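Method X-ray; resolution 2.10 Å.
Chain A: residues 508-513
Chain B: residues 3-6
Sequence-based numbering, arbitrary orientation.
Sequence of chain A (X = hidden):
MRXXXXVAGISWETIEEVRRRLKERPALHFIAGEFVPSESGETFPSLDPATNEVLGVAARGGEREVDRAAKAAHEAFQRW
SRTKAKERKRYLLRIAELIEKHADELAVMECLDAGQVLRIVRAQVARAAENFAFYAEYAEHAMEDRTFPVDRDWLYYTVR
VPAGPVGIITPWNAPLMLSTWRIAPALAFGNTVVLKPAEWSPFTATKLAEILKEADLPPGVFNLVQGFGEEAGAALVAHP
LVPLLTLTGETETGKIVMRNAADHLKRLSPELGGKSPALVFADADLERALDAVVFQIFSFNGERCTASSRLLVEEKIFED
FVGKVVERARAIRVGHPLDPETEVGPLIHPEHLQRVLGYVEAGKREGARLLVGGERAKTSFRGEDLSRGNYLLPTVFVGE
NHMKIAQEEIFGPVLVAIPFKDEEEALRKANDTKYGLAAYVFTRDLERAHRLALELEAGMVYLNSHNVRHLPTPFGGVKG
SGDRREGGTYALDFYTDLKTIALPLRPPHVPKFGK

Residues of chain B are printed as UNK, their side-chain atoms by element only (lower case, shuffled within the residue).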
# COMPACT_ATOMS: atom_id res chain seq x y z
N PRO A 508 6.17 -21.00 -21.22
CA PRO A 508 5.82 -19.75 -21.92
C PRO A 508 6.22 -19.77 -23.39
O PRO A 508 6.91 -20.67 -23.85
CB PRO A 508 6.60 -18.71 -21.15
CG PRO A 508 7.89 -19.44 -20.89
CD PRO A 508 7.42 -20.83 -20.46
N HIS A 509 5.78 -18.74 -24.11
CA HIS A 509 6.14 -18.60 -25.51
C HIS A 509 7.54 -18.00 -25.54
O HIS A 509 7.78 -16.94 -24.94
CB HIS A 509 5.17 -17.65 -26.22
CG HIS A 509 5.70 -17.10 -27.50
ND1 HIS A 509 5.81 -17.86 -28.65
CD2 HIS A 509 6.19 -15.88 -27.82
CE1 HIS A 509 6.34 -17.12 -29.61
NE2 HIS A 509 6.58 -15.92 -29.13
N VAL A 510 8.46 -18.68 -26.20
CA VAL A 510 9.82 -18.18 -26.34
C VAL A 510 10.08 -18.09 -27.84
O VAL A 510 10.06 -19.10 -28.54
CB VAL A 510 10.86 -19.13 -25.72
CG1 VAL A 510 12.25 -18.53 -25.83
CG2 VAL A 510 10.51 -19.41 -24.26
N PRO A 511 10.30 -16.87 -28.37
CA PRO A 511 10.55 -16.72 -29.80
C PRO A 511 11.75 -17.55 -30.27
O PRO A 511 12.76 -17.66 -29.57
CB PRO A 511 10.77 -15.22 -29.97
CG PRO A 511 11.23 -14.78 -28.60
CD PRO A 511 10.36 -15.57 -27.68
N LYS A 512 11.62 -18.14 -31.46
CA LYS A 512 12.66 -18.99 -32.03
C LYS A 512 13.62 -18.23 -32.94
O LYS A 512 13.19 -17.59 -33.90
CB LYS A 512 12.03 -20.13 -32.84
CG LYS A 512 10.86 -20.82 -32.15
CD LYS A 512 11.24 -21.31 -30.77
CE LYS A 512 10.04 -21.88 -30.04
NZ LYS A 512 10.31 -21.98 -28.58
N PHE A 513 14.91 -18.33 -32.64
CA PHE A 513 15.95 -17.68 -33.42
C PHE A 513 16.97 -18.72 -33.85
O PHE A 513 17.35 -19.59 -33.06
CB PHE A 513 16.65 -16.60 -32.59
CG PHE A 513 16.19 -15.19 -32.89
CD1 PHE A 513 14.84 -14.90 -33.03
CD2 PHE A 513 17.12 -14.15 -32.99
CE1 PHE A 513 14.41 -13.59 -33.27
CE2 PHE A 513 16.70 -12.84 -33.23
CZ PHE A 513 15.34 -12.56 -33.36
N UNK B 3 6.95 -10.81 -28.86
CA UNK B 3 7.70 -11.06 -30.12
C UNK B 3 7.21 -12.34 -30.78
O UNK B 3 7.58 -13.44 -30.38
c UNK B 3 10.57 -8.88 -27.12
c UNK B 3 10.81 -7.72 -27.83
c UNK B 3 9.21 -11.18 -29.84
c UNK B 3 10.54 -7.67 -29.19
c UNK B 3 10.07 -10.00 -27.78
c UNK B 3 10.04 -8.79 -29.84
o UNK B 3 11.29 -6.60 -27.18
c UNK B 3 9.79 -9.97 -29.14
N UNK B 4 6.38 -12.19 -31.81
CA UNK B 4 5.82 -13.34 -32.52
C UNK B 4 6.85 -14.17 -33.27
O UNK B 4 7.97 -13.74 -33.51
c UNK B 4 4.73 -12.87 -33.48
N UNK B 5 6.45 -15.38 -33.64
CA UNK B 5 7.33 -16.28 -34.38
C UNK B 5 7.38 -15.84 -35.84
O UNK B 5 8.27 -16.22 -36.59
o UNK B 5 8.09 -18.24 -32.33
c UNK B 5 6.83 -17.72 -34.29
c UNK B 5 6.97 -18.29 -32.89
o UNK B 5 5.96 -18.80 -32.35
N UNK B 6 6.40 -15.02 -36.23
CA UNK B 6 6.32 -14.51 -37.59
C UNK B 6 5.50 -13.23 -37.61
O UNK B 6 4.52 -13.08 -36.88
c UNK B 6 3.66 -16.93 -39.11
c UNK B 6 4.30 -15.99 -38.09
n UNK B 6 2.31 -17.31 -38.70
n UNK B 6 0.28 -18.37 -38.96
c UNK B 6 5.69 -15.56 -38.51
n UNK B 6 1.88 -18.54 -40.60
c UNK B 6 1.49 -18.07 -39.42

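Position 3 of chain B carries eight side-chain atoms beyond CA, seven carbons and one oxygen. One carbon, bonded directly to CA, is CB; the other six close a flat ring, and the oxygen sits on the ring carbon farthest from the attachment point. Its backbone O lies 3.0 Å from NE2 of His509(A), and its CB lies 4.3 Å from CG of Pro511(A), an apolar contact made at the root of the side chain. The ring itself leads away from chain A, so its hydroxyl plays no part here. A six-membered carbon ring with one oxygen para to the linking carbon identifies Tyr3(B), in the m rotamer with chi1 at -57°.

Position 4 has a single side-chain carbon, with no branch and no heteroatom. Its CA-to-CB bond points away from chain A, and the closest approach of the residue is made by the backbone, where CA stands 4.3 Å from NE2 of His509(A). That CA lies oblique to the imidazole ring. One carbon and nothing further means Ala4(B), a small link in the chain between two neighbours that are more heavily covered.

Position 5 shows two carbons and two oxygens, both oxygens bonded to the second carbon. This is a short, forked, planar group one methylene from the backbone. One oxygen lies 3.2 Å from CE1 of His509(A), near the plane of the imidazole and at its edge; the other lies 3.6 Å from the backbone N of Lys512(A). A carboxylate on a single CH2 is the signature of Asp5(B), and the two oxygens are OD2 and OD1 respectively. Although CA-to-CB points sideways, the m rotamer (chi1 -69°) brings the end of the side chain nearer to chain A. OD1 also approaches CA of Pro511(A) at 3.8 Å and CG of Lys512(A) at 3.8 Å, yet it is buried without a hydrogen-bonding partner.

Position 6 has four carbons and three nitrogens: three carbons in a row, a nitrogen, then a carbon bearing two more nitrogens. The terminal guanidinium is unmistakable and gives Arg6(B). Its nearest side-chain atom, CG of Arg6(B), stands 8.8 Å from CE1 of His509(A), too far for any contact.

The contact is small, 223 Å² over both sides, and is anchored by one hydrogen bond, from NE2 of His509(A) to O of Tyr3(B), at 3.0 Å with an N-H...O angle of 168°. The acceptor lies near the imidazole plane, where the ring N-H points, which explains the nearly straight geometry. The same carbonyl O packs 3.7 Å from CB of Pro511(A), so the bond is bordered by proline carbon. Within chain A, NZ of Lys512(A) donates to O of Val510(A) at 2.9 Å, turning the lysine's amino group back onto its own backbone rather than across to the carboxylate. Asp5(B) therefore contributes by close packing against the 509-512 segment, with no salt bridge.

Chain B 3-6: YADR
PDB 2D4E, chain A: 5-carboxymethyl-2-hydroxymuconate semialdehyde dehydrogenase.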